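Local coordinates for protein flavin adenine dinucleotide synthase (Saccharomyces cerevisiae, PDB 2WSI) that catalyses the transfer of the adenylyl group of ATP to flavin mononucleotide, forming the coenzyme flavin adenine dinucleotide and releasing diphosphate, at residues A[64-68]-A[202-206]; A[68-72]-A[193-197]; A[107-111]-A[132-136]; A[144-149]-A[184-188]. The contacts are given in a common frame with arbitrary orientation. Numbering follows the deposited sequence.

Contact 1: A[64-68]-A[202-206]; sequences KDCQV and IWSFL. With SO4 (sulfate ion), chain B.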
# COMPACT_ATOMS: atom_id res chain seq x y z
N LYS A 64 -1.25 -0.94 4.38
CA LYS A 64 -2.19 -1.48 3.39
C LYS A 64 -2.25 -0.58 2.16
O LYS A 64 -2.33 -1.07 1.05
CB LYS A 64 -3.59 -1.64 3.98
CG LYS A 64 -4.24 -0.32 4.46
CD LYS A 64 -5.55 -0.68 5.26
CE LYS A 64 -6.45 0.57 5.46
NZ LYS A 64 -5.64 1.65 6.06
N ASP A 65 -2.24 0.74 2.36
CA ASP A 65 -2.42 1.66 1.25
C ASP A 65 -1.21 1.62 0.31
O ASP A 65 -1.36 1.50 -0.92
CB ASP A 65 -2.58 3.09 1.75
CG ASP A 65 -3.94 3.35 2.42
OD1 ASP A 65 -4.83 2.50 2.35
OD2 ASP A 65 -4.09 4.44 3.02
N CYS A 66 -0.00 1.72 0.84
CA CYS A 66 1.11 1.73 -0.12
C CYS A 66 1.39 0.33 -0.66
O CYS A 66 1.89 0.19 -1.78
CB CYS A 66 2.36 2.40 0.42
SG CYS A 66 2.88 1.67 1.81
N GLN A 67 0.98 -0.71 0.06
CA GLN A 67 1.02 -2.07 -0.50
C GLN A 67 0.04 -2.25 -1.69
O GLN A 67 0.40 -2.84 -2.71
CB GLN A 67 0.70 -3.14 0.53
CG GLN A 67 1.08 -4.53 -0.06
CD GLN A 67 0.86 -5.67 0.89
OE1 GLN A 67 0.29 -5.50 1.97
NE2 GLN A 67 1.30 -6.87 0.49
N VAL A 68 -1.20 -1.78 -1.54
CA VAL A 68 -2.12 -1.86 -2.67
C VAL A 68 -1.52 -1.10 -3.85
O VAL A 68 -1.51 -1.61 -4.97
CB VAL A 68 -3.53 -1.31 -2.32
CG1 VAL A 68 -4.33 -1.03 -3.62
CG2 VAL A 68 -4.26 -2.32 -1.45
N ILE A 202 -9.82 -0.66 -0.75
CA ILE A 202 -8.50 -1.11 -0.30
C ILE A 202 -8.61 -2.57 0.18
O ILE A 202 -7.88 -3.45 -0.29
CB ILE A 202 -7.95 -0.19 0.80
CG1 ILE A 202 -7.57 1.19 0.20
CG2 ILE A 202 -6.73 -0.85 1.48
CD1 ILE A 202 -6.36 1.11 -0.81
N TRP A 203 -9.54 -2.85 1.09
CA TRP A 203 -9.65 -4.21 1.62
C TRP A 203 -10.09 -5.21 0.54
O TRP A 203 -9.61 -6.34 0.50
CB TRP A 203 -10.65 -4.30 2.77
CG TRP A 203 -10.31 -3.59 4.05
CD1 TRP A 203 -11.13 -2.75 4.73
CD2 TRP A 203 -9.10 -3.69 4.82
NE1 TRP A 203 -10.51 -2.31 5.89
CE2 TRP A 203 -9.27 -2.87 5.96
CE3 TRP A 203 -7.91 -4.40 4.68
CZ2 TRP A 203 -8.27 -2.73 6.94
CZ3 TRP A 203 -6.91 -4.25 5.66
CH2 TRP A 203 -7.10 -3.42 6.75
N SER A 204 -11.03 -4.81 -0.30
CA SER A 204 -11.53 -5.74 -1.30
C SER A 204 -10.39 -6.18 -2.20
O SER A 204 -10.24 -7.37 -2.48
CB SER A 204 -12.62 -5.12 -2.17
OG SER A 204 -12.94 -6.02 -3.22
N PHE A 205 -9.58 -5.23 -2.68
CA PHE A 205 -8.46 -5.58 -3.55
C PHE A 205 -7.36 -6.34 -2.80
O PHE A 205 -6.85 -7.36 -3.27
CB PHE A 205 -7.89 -4.33 -4.23
CG PHE A 205 -6.81 -4.64 -5.23
CD1 PHE A 205 -7.13 -5.19 -6.46
CD2 PHE A 205 -5.47 -4.43 -4.92
CE1 PHE A 205 -6.15 -5.50 -7.39
CE2 PHE A 205 -4.48 -4.73 -5.83
CZ PHE A 205 -4.82 -5.26 -7.09
N LEU A 206 -7.00 -5.88 -1.61
CA LEU A 206 -5.85 -6.47 -0.91
C LEU A 206 -6.18 -7.91 -0.46
O LEU A 206 -5.35 -8.79 -0.58
CB LEU A 206 -5.42 -5.57 0.25
CG LEU A 206 -4.12 -5.94 0.97
CD1 LEU A 206 -2.98 -6.05 -0.06
CD2 LEU A 206 -3.82 -4.93 2.05
S SO4 B . -2.28 2.58 6.77
O1 SO4 B . -1.85 3.70 7.59
O2 SO4 B . -1.14 2.13 5.99
O3 SO4 B . -2.74 1.51 7.65
O4 SO4 B . -3.29 3.02 5.81
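A lysine can serve a hydrophobic interface with its chain and an ionic site with its tip, and Lys64 illustrates this. Its CB meets Leu206 CD2 at 3.8 Å and its CG meets Ile202 CG2 at 3.9 Å, while CD lies over the face of the Trp203 six-membered ring, 3.9 Å from the centroid, in a CH-pi contact. Beyond these apolar contacts, Lys64 NZ donates a hydrogen bond of 2.7 Å to O4 of a sulfate, probably from the crystallisation liquor, and forms a salt bridge with Glu299. Asp65 brushes the interface with OD1, 3.7 Å from Ile202 CG1; its carboxylate is held by a salt bridge to Arg166. Gln67 adds a marginal contact, OE1 to Leu206 CD1 at 3.9 Å, and its NE2 is hydrogen-bonded to Pro212 O. Val68, with the largest area covered by the other segment, fills the gap between Ile202, Phe205 and Leu206, its CG2 3.8 Å from Leu206 CB and its CG1 3.8 Å from Phe205 CD2. The segment axes cross at 52° with a closest approach of 10.2 Å. Helix 64-87, which follows strand 56-59, thus packs on helix 199-209, whose far side, through Ser204, rests on helix 25-45.

Contact 2: A[68-72]-A[193-197]; sequences VLLLL and PLLHW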
# COMPACT_ATOMS: atom_id res chain seq x y z
N VAL A 68 -1.20 -1.78 -1.54
CA VAL A 68 -2.12 -1.86 -2.67
C VAL A 68 -1.52 -1.10 -3.85
O VAL A 68 -1.51 -1.61 -4.97
CB VAL A 68 -3.53 -1.31 -2.32
CG1 VAL A 68 -4.33 -1.03 -3.62
CG2 VAL A 68 -4.26 -2.32 -1.45
N LEU A 69 -1.02 0.10 -3.59
CA LEU A 69 -0.41 0.90 -4.65
C LEU A 69 0.78 0.20 -5.28
O LEU A 69 0.94 0.17 -6.51
CB LEU A 69 0.01 2.28 -4.15
CG LEU A 69 0.51 3.23 -5.24
CD1 LEU A 69 -0.43 3.23 -6.46
CD2 LEU A 69 0.77 4.63 -4.70
N LEU A 70 1.61 -0.40 -4.44
CA LEU A 70 2.77 -1.13 -4.97
C LEU A 70 2.35 -2.28 -5.88
O LEU A 70 2.93 -2.47 -6.95
CB LEU A 70 3.63 -1.66 -3.80
CG LEU A 70 4.84 -2.46 -4.28
CD1 LEU A 70 5.71 -1.62 -5.23
CD2 LEU A 70 5.67 -2.94 -3.07
N LEU A 71 1.31 -3.03 -5.50
CA LEU A 71 0.81 -4.08 -6.38
C LEU A 71 0.31 -3.49 -7.70
O LEU A 71 0.63 -4.01 -8.75
CB LEU A 71 -0.32 -4.89 -5.73
CG LEU A 71 -0.03 -5.62 -4.42
CD1 LEU A 71 -1.30 -6.31 -3.91
CD2 LEU A 71 1.11 -6.63 -4.60
N LEU A 72 -0.45 -2.39 -7.65
CA LEU A 72 -0.92 -1.73 -8.89
C LEU A 72 0.24 -1.19 -9.74
O LEU A 72 0.24 -1.27 -10.97
CB LEU A 72 -1.90 -0.59 -8.56
CG LEU A 72 -3.15 -1.11 -7.84
CD1 LEU A 72 -3.94 0.09 -7.33
CD2 LEU A 72 -3.98 -1.99 -8.78
N PRO A 193 -1.38 8.44 -7.08
CA PRO A 193 -2.43 7.86 -7.93
C PRO A 193 -3.47 7.03 -7.18
O PRO A 193 -4.37 6.52 -7.83
CB PRO A 193 -1.64 6.95 -8.89
CG PRO A 193 -0.22 6.84 -8.30
CD PRO A 193 -0.16 7.62 -7.04
N LEU A 194 -3.34 6.89 -5.86
CA LEU A 194 -4.33 6.17 -5.05
C LEU A 194 -5.36 7.11 -4.42
O LEU A 194 -6.17 6.70 -3.59
CB LEU A 194 -3.61 5.39 -3.92
CG LEU A 194 -4.28 4.07 -3.54
CD1 LEU A 194 -4.17 3.07 -4.66
CD2 LEU A 194 -3.69 3.46 -2.25
N LEU A 195 -5.32 8.38 -4.79
CA LEU A 195 -6.07 9.37 -4.03
C LEU A 195 -7.58 9.13 -3.96
O LEU A 195 -8.21 9.53 -2.99
CB LEU A 195 -5.86 10.77 -4.61
CG LEU A 195 -4.57 11.47 -4.18
CD1 LEU A 195 -4.48 12.82 -4.89
CD2 LEU A 195 -4.49 11.62 -2.64
N HIS A 196 -8.17 8.50 -4.96
CA HIS A 196 -9.63 8.30 -4.97
C HIS A 196 -10.08 6.95 -4.42
O HIS A 196 -11.26 6.60 -4.46
CB HIS A 196 -10.17 8.50 -6.39
CG HIS A 196 -9.75 9.80 -7.01
ND1 HIS A 196 -10.03 11.01 -6.42
CD2 HIS A 196 -9.01 10.07 -8.11
CE1 HIS A 196 -9.50 11.98 -7.15
NE2 HIS A 196 -8.90 11.44 -8.19
N TRP A 197 -9.14 6.17 -3.86
CA TRP A 197 -9.51 4.90 -3.26
C TRP A 197 -10.19 5.08 -1.90
O TRP A 197 -9.72 5.85 -1.05
CB TRP A 197 -8.25 4.02 -3.10
CG TRP A 197 -7.90 3.36 -4.37
CD1 TRP A 197 -7.51 3.97 -5.53
CD2 TRP A 197 -7.86 1.96 -4.62
NE1 TRP A 197 -7.25 3.02 -6.50
CE2 TRP A 197 -7.45 1.78 -5.95
CE3 TRP A 197 -8.12 0.82 -3.82
CZ2 TRP A 197 -7.33 0.53 -6.52
CZ3 TRP A 197 -7.99 -0.40 -4.38
CH2 TRP A 197 -7.58 -0.55 -5.73
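The loop Pro193-Trp197 illustrates how a chain without regular structure can pack on a helix by turning a few large side chains toward it. A type I turn from Leu194 to Trp197, closed by the hydrogen bond from Trp197 N to Leu194 O (3.0 Å), brings the side chains at its two ends round to the same side, facing helix 64-87, while Leu195 and His196 at the corners lie out of reach. The principal bump is Leu194: its CD1 enters the hollow bounded by Val68, Leu69 and Leu72, lying 4.2 Å from Val68 CG1, 4.2 Å from Leu69 CD1 and 4.0 Å from Leu72 CD1. Pro193 extends this surface, its CD touching Leu69 CD2 at 3.9 Å. Trp197 adds a broad flat wall. Val68 CG1 sits over the face of its six-membered ring, 4.1 Å from the centroid in a CH-pi contact, and Leu72 CD1 approaches Trp197 CZ2 to 3.5 Å. The contact between the segments is wholly apolar; the indole NE1 finds its polar partner in Thr37 of helix 25-45. The loop therefore fills the space between two helices as the chain passes from strand 189-191 to helix 199-209. This is the layered packing of an alpha/beta nucleotide-binding domain of the PAPS reductase family, in which helix 64-87 follows the first strand, 56-59, of a largely parallel sheet.

Contact 3: A[107-111]-A[132-136]; sequences IDQEE and YESQR. With FAD (flavin-adenine dinucleotide), chain C.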
# COMPACT_ATOMS: atom_id res chain seq x y z
N ILE A 107 11.15 5.30 5.43
CA ILE A 107 11.67 6.07 6.54
C ILE A 107 11.41 5.29 7.82
O ILE A 107 10.26 5.11 8.22
CB ILE A 107 11.10 7.49 6.60
CG1 ILE A 107 11.28 8.20 5.25
CG2 ILE A 107 11.78 8.28 7.74
CD1 ILE A 107 12.76 8.26 4.76
N ASP A 108 12.49 4.77 8.41
CA ASP A 108 12.41 4.02 9.65
C ASP A 108 12.59 4.98 10.83
O ASP A 108 13.50 5.81 10.81
CB ASP A 108 13.48 2.95 9.69
CG ASP A 108 13.24 1.90 10.76
OD1 ASP A 108 12.08 1.72 11.18
OD2 ASP A 108 14.22 1.24 11.18
N GLN A 109 11.75 4.84 11.85
CA GLN A 109 11.78 5.75 12.99
C GLN A 109 11.88 4.97 14.31
O GLN A 109 11.69 3.76 14.32
CB GLN A 109 10.54 6.64 12.94
CG GLN A 109 10.32 7.21 11.53
CD GLN A 109 9.03 8.03 11.40
OE1 GLN A 109 7.94 7.48 11.27
NE2 GLN A 109 9.17 9.35 11.42
N GLU A 110 12.18 5.65 15.41
CA GLU A 110 12.35 4.96 16.68
C GLU A 110 11.05 4.31 17.12
O GLU A 110 11.06 3.23 17.73
CB GLU A 110 12.87 5.89 17.79
CG GLU A 110 14.39 5.99 17.89
CD GLU A 110 15.05 4.74 18.47
OE1 GLU A 110 14.35 3.89 19.09
OE2 GLU A 110 16.29 4.61 18.33
N GLU A 111 9.93 4.94 16.80
CA GLU A 111 8.63 4.42 17.22
C GLU A 111 8.01 3.44 16.22
O GLU A 111 6.85 3.08 16.35
CB GLU A 111 7.68 5.59 17.50
CG GLU A 111 8.18 6.47 18.64
CD GLU A 111 8.47 5.66 19.90
OE1 GLU A 111 7.57 4.91 20.36
OE2 GLU A 111 9.59 5.77 20.44
N TYR A 132 16.15 1.91 0.11
CA TYR A 132 16.82 2.86 0.98
C TYR A 132 16.01 2.89 2.27
O TYR A 132 14.80 3.16 2.23
CB TYR A 132 16.82 4.24 0.36
CG TYR A 132 17.26 5.35 1.29
CD1 TYR A 132 18.60 5.71 1.41
CD2 TYR A 132 16.32 6.08 2.03
CE1 TYR A 132 18.99 6.77 2.25
CE2 TYR A 132 16.70 7.12 2.87
CZ TYR A 132 18.02 7.47 2.98
OH TYR A 132 18.34 8.52 3.81
N GLU A 133 16.66 2.60 3.40
CA GLU A 133 16.03 2.77 4.71
C GLU A 133 16.80 3.75 5.59
O GLU A 133 17.96 3.50 5.94
CB GLU A 133 15.92 1.42 5.44
CG GLU A 133 15.31 1.56 6.85
CD GLU A 133 15.04 0.23 7.54
OE1 GLU A 133 15.49 -0.83 7.05
OE2 GLU A 133 14.38 0.23 8.61
N SER A 134 16.17 4.86 5.95
CA SER A 134 16.77 5.83 6.86
C SER A 134 17.17 5.15 8.16
O SER A 134 16.69 4.07 8.48
CB SER A 134 15.78 6.96 7.17
OG SER A 134 14.75 6.50 8.00
N GLN A 135 18.04 5.80 8.92
CA GLN A 135 18.54 5.27 10.18
C GLN A 135 17.61 5.75 11.30
O GLN A 135 17.35 6.95 11.41
CB GLN A 135 19.97 5.77 10.43
CG GLN A 135 20.82 5.89 9.16
CD GLN A 135 20.73 7.26 8.48
OE1 GLN A 135 19.71 7.62 7.85
NE2 GLN A 135 21.81 8.04 8.59
N ARG A 136 17.09 4.85 12.12
CA ARG A 136 16.03 5.26 13.07
C ARG A 136 16.53 6.30 14.06
O ARG A 136 15.85 7.31 14.30
CB ARG A 136 15.41 4.07 13.81
CG ARG A 136 16.33 3.36 14.79
CD ARG A 136 15.75 2.00 15.17
NE ARG A 136 16.17 0.96 14.24
CZ ARG A 136 17.22 0.16 14.43
NH1 ARG A 136 17.96 0.27 15.52
NH2 ARG A 136 17.53 -0.76 13.52
PA FAD C . 0.72 8.54 5.97
O1A FAD C . 0.54 7.67 7.18
O2A FAD C . 1.75 9.60 6.22
O5B FAD C . 1.02 7.71 4.61
C5B FAD C . 0.84 8.36 3.37
C4B FAD C . 1.87 7.80 2.37
O4B FAD C . 3.13 8.36 2.63
C3B FAD C . 2.04 6.30 2.52
O3B FAD C . 1.13 5.59 1.72
C2B FAD C . 3.47 6.10 2.06
O2B FAD C . 3.52 6.01 0.65
C1B FAD C . 4.14 7.37 2.51
N9A FAD C . 4.73 7.14 3.83
C8A FAD C . 4.20 7.40 5.07
N7A FAD C . 5.10 7.05 6.02
C5A FAD C . 6.19 6.54 5.39
C6A FAD C . 7.39 6.03 5.84
N6A FAD C . 7.69 5.95 7.15
N1A FAD C . 8.31 5.62 4.92
C2A FAD C . 8.08 5.70 3.56
N3A FAD C . 6.87 6.18 3.11
C4A FAD C . 5.97 6.62 4.02
N1 FAD C . 2.70 17.34 3.15
C2 FAD C . 2.58 18.65 2.77
O2 FAD C . 1.85 19.41 3.40
N3 FAD C . 3.30 19.13 1.70
C4 FAD C . 4.14 18.29 0.99
O4 FAD C . 4.74 18.78 0.03
C4X FAD C . 4.26 16.95 1.37
N5 FAD C . 5.09 16.07 0.68
C5X FAD C . 5.19 14.75 1.07
C6 FAD C . 6.02 13.86 0.38
C7 FAD C . 6.12 12.53 0.81
C7M FAD C . 7.02 11.56 0.11
C8 FAD C . 5.38 12.11 1.91
C8M FAD C . 5.46 10.68 2.36
C9 FAD C . 4.55 12.99 2.57
C9A FAD C . 4.46 14.31 2.17
N10 FAD C . 3.64 15.17 2.86
C10 FAD C . 3.52 16.48 2.45
C1' FAD C . 2.83 14.66 4.03
C2' FAD C . 1.47 14.11 3.54
O2' FAD C . 0.76 15.01 2.72
C3' FAD C . 0.56 13.68 4.69
O3' FAD C . 0.09 14.82 5.36
C4' FAD C . 1.30 12.78 5.66
O4' FAD C . 1.99 11.77 4.96
C5' FAD C . 0.32 12.11 6.63
O5' FAD C . -0.81 11.67 5.90
P FAD C . -1.50 10.25 6.23
O1P FAD C . -1.44 9.99 7.71
O2P FAD C . -2.88 10.18 5.61
O3P FAD C . -0.68 9.11 5.46
O HOH W 1 15.36 8.07 10.20
O HOH W 2 17.00 2.06 10.50
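Two carboxylates come unusually close here: Asp108 OD2 lies 2.8 Å from Glu133 OE2, a meeting of like charges, with Glu117 near the other Asp108 oxygen. Residues 107-110 and 133-136 run in roughly the same direction, 23° apart, where the parallel strands 102-106 and 129-133 give way to loops; Tyr132 and Glu133 are still strand. Ile107 N and O bind FAD N1A and N6A, each at 2.9 Å, so backbone atoms read the Watson-Crick edge of adenine, a pattern that guanine, with N1 protonated and a 6-carbonyl, would not satisfy. A serine hydroxyl then takes over from the main chain: Asp108 N donates to Ser134 OG (2.9 Å), and a water joins Asp108 O, Ser134 OG and Gln135 O. A second water donates to Asp108 OD2 (3.0 Å) and Ser134 O (2.9 Å). Arg136 NE compensates part of the charge through a long salt bridge of 3.6 Å to Asp108 OD2. One direct hydrogen bond, two waters and this salt bridge thus hold the contact together around crowded carboxylates.

Contact 4: A[144-149]-A[184-188]; sequences MADAFR and NWPDF. With FAD (flavin-adenine dinucleotide), chain C.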
# COMPACT_ATOMS: atom_id res chain seq x y z
N MET A 144 9.19 14.04 8.73
CA MET A 144 9.27 13.38 7.44
C MET A 144 9.86 14.30 6.36
O MET A 144 10.64 13.84 5.55
CB MET A 144 7.91 12.81 7.05
CG MET A 144 7.59 11.53 7.81
SD MET A 144 8.14 10.05 6.92
CE MET A 144 6.72 9.79 5.92
N ALA A 145 9.51 15.58 6.37
CA ALA A 145 10.13 16.54 5.47
C ALA A 145 11.66 16.46 5.51
O ALA A 145 12.32 16.51 4.47
CB ALA A 145 9.65 17.96 5.79
N ASP A 146 12.23 16.33 6.71
CA ASP A 146 13.69 16.34 6.83
C ASP A 146 14.26 15.00 6.37
O ASP A 146 15.31 14.95 5.72
CB ASP A 146 14.13 16.64 8.27
CG ASP A 146 13.65 18.02 8.76
OD1 ASP A 146 13.77 19.02 8.02
OD2 ASP A 146 13.14 18.09 9.90
N ALA A 147 13.59 13.92 6.71
CA ALA A 147 13.99 12.60 6.24
C ALA A 147 14.09 12.58 4.71
O ALA A 147 15.04 12.02 4.13
CB ALA A 147 12.99 11.54 6.72
N PHE A 148 13.12 13.20 4.03
CA PHE A 148 13.17 13.20 2.57
C PHE A 148 14.19 14.21 2.05
O PHE A 148 14.79 14.00 0.99
CB PHE A 148 11.78 13.39 1.95
CG PHE A 148 11.01 12.10 1.87
CD1 PHE A 148 10.25 11.67 2.94
CD2 PHE A 148 11.11 11.28 0.74
CE1 PHE A 148 9.58 10.45 2.90
CE2 PHE A 148 10.43 10.06 0.69
CZ PHE A 148 9.66 9.65 1.78
N ARG A 149 14.44 15.27 2.81
CA ARG A 149 15.44 16.22 2.36
C ARG A 149 16.78 15.51 2.32
O ARG A 149 17.54 15.66 1.36
CB ARG A 149 15.52 17.46 3.26
CG ARG A 149 16.40 18.56 2.67
CD ARG A 149 16.48 19.76 3.59
NE ARG A 149 15.21 19.97 4.29
CZ ARG A 149 14.15 20.57 3.76
NH1 ARG A 149 14.20 21.05 2.52
NH2 ARG A 149 13.04 20.70 4.47
N ASN A 184 7.63 24.11 2.27
CA ASN A 184 8.12 23.40 3.44
C ASN A 184 9.06 22.24 3.06
O ASN A 184 10.07 21.97 3.71
CB ASN A 184 6.89 22.87 4.19
CG ASN A 184 7.23 22.04 5.41
OD1 ASN A 184 8.40 21.85 5.76
ND2 ASN A 184 6.20 21.53 6.08
N TRP A 185 8.72 21.56 1.98
CA TRP A 185 9.39 20.31 1.61
C TRP A 185 10.48 20.54 0.56
O TRP A 185 10.52 21.58 -0.07
CB TRP A 185 8.34 19.34 1.07
CG TRP A 185 7.62 18.62 2.12
CD1 TRP A 185 6.73 19.15 3.03
CD2 TRP A 185 7.71 17.22 2.42
NE1 TRP A 185 6.26 18.16 3.86
CE2 TRP A 185 6.85 16.97 3.51
CE3 TRP A 185 8.42 16.16 1.86
CZ2 TRP A 185 6.68 15.70 4.06
CZ3 TRP A 185 8.26 14.88 2.41
CH2 TRP A 185 7.40 14.67 3.50
N PRO A 186 11.37 19.56 0.38
CA PRO A 186 12.32 19.65 -0.73
C PRO A 186 11.57 19.54 -2.06
O PRO A 186 10.48 18.98 -2.08
CB PRO A 186 13.23 18.43 -0.52
CG PRO A 186 12.74 17.71 0.68
CD PRO A 186 11.43 18.27 1.08
N ASP A 187 12.13 20.05 -3.15
CA ASP A 187 11.43 20.02 -4.43
C ASP A 187 11.51 18.65 -5.11
O ASP A 187 12.57 18.19 -5.49
CB ASP A 187 11.99 21.09 -5.39
CG ASP A 187 11.13 21.29 -6.66
OD1 ASP A 187 10.09 20.61 -6.84
OD2 ASP A 187 11.51 22.13 -7.51
N PHE A 188 10.37 17.98 -5.23
CA PHE A 188 10.23 16.84 -6.13
C PHE A 188 8.75 16.73 -6.46
O PHE A 188 7.93 17.44 -5.86
CB PHE A 188 10.74 15.52 -5.53
CG PHE A 188 10.13 15.15 -4.19
CD1 PHE A 188 8.92 14.50 -4.12
CD2 PHE A 188 10.80 15.43 -3.00
CE1 PHE A 188 8.35 14.15 -2.90
CE2 PHE A 188 10.25 15.08 -1.77
CZ PHE A 188 9.03 14.43 -1.71
PA FAD C . 0.72 8.54 5.97
O1A FAD C . 0.54 7.67 7.18
O2A FAD C . 1.75 9.60 6.22
O5B FAD C . 1.02 7.71 4.61
C5B FAD C . 0.84 8.36 3.37
C4B FAD C . 1.87 7.80 2.37
O4B FAD C . 3.13 8.36 2.63
C3B FAD C . 2.04 6.30 2.52
O3B FAD C . 1.13 5.59 1.72
C2B FAD C . 3.47 6.10 2.06
O2B FAD C . 3.52 6.01 0.65
C1B FAD C . 4.14 7.37 2.51
N9A FAD C . 4.73 7.14 3.83
C8A FAD C . 4.20 7.40 5.07
N7A FAD C . 5.10 7.05 6.02
C5A FAD C . 6.19 6.54 5.39
C6A FAD C . 7.39 6.03 5.84
N6A FAD C . 7.69 5.95 7.15
N1A FAD C . 8.31 5.62 4.92
C2A FAD C . 8.08 5.70 3.56
N3A FAD C . 6.87 6.18 3.11
C4A FAD C . 5.97 6.62 4.02
N1 FAD C . 2.70 17.34 3.15
C2 FAD C . 2.58 18.65 2.77
O2 FAD C . 1.85 19.41 3.40
N3 FAD C . 3.30 19.13 1.70
C4 FAD C . 4.14 18.29 0.99
O4 FAD C . 4.74 18.78 0.03
C4X FAD C . 4.26 16.95 1.37
N5 FAD C . 5.09 16.07 0.68
C5X FAD C . 5.19 14.75 1.07
C6 FAD C . 6.02 13.86 0.38
C7 FAD C . 6.12 12.53 0.81
C7M FAD C . 7.02 11.56 0.11
C8 FAD C . 5.38 12.11 1.91
C8M FAD C . 5.46 10.68 2.36
C9 FAD C . 4.55 12.99 2.57
C9A FAD C . 4.46 14.31 2.17
N10 FAD C . 3.64 15.17 2.86
C10 FAD C . 3.52 16.48 2.45
C1' FAD C . 2.83 14.66 4.03
C2' FAD C . 1.47 14.11 3.54
O2' FAD C . 0.76 15.01 2.72
C3' FAD C . 0.56 13.68 4.69
O3' FAD C . 0.09 14.82 5.36
C4' FAD C . 1.30 12.78 5.66
O4' FAD C . 1.99 11.77 4.96
C5' FAD C . 0.32 12.11 6.63
O5' FAD C . -0.81 11.67 5.90
P FAD C . -1.50 10.25 6.23
O1P FAD C . -1.44 9.99 7.71
O2P FAD C . -2.88 10.18 5.61
O3P FAD C . -0.68 9.11 5.46
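The first turn and a half of helix 144-154 runs beside a loop that is extended from Trp185 to Phe188, with CA atoms 5.4 Å apart at Ala145 and Trp185 and 5.6 Å apart at Arg149 and Pro186. Together they form an aromatic wall of the flavin pocket in this PAPS reductase-like domain. Ala145 is small enough for the indole to lie directly on the helix: its CA is 3.6 Å from the centroid of the Trp185 six-membered ring, 4° off the normal. The opposite face of that ring meets the isoalloxazine, so Trp185 is sandwiched between helix and flavin. Phe148 CD1 approaches the Trp185 edge at CZ3 (3.8 Å) and offers a face of its own ring to the flavin methyl C7M. Pro186 CG packs on Arg149 CA at 3.5 Å, and Arg149 NH2 donates a weak hydrogen bond of 3.3 Å to Asn184 O. Met144 reaches the other end of the coenzyme, where its CE lies 3.2 Å from FAD N7A of the adenine.

How the contacts relate
All four contacts belong to the PAPS reductase domain, but they divide into two groups. Contacts 1 and 2 share Val68 and helix 64-87, have centres 8 Å apart, and pack together near the middle of the chain. Contacts 3 and 4 lie 15 Å apart between centres and both touch FAD; they meet where Ile107 packs on Met144, Ala147 and Phe148. The groups are 22 to 26 Å apart between centres. Along the chain, contact 3 closes before contact 4 opens, and both fall within the sequence spanned by contacts 1 and 2. Buried packing of helix 64-87 on a helix and a loop thus lies beside the partly buried coenzyme pocket, which contact 1 also reaches through Cys66.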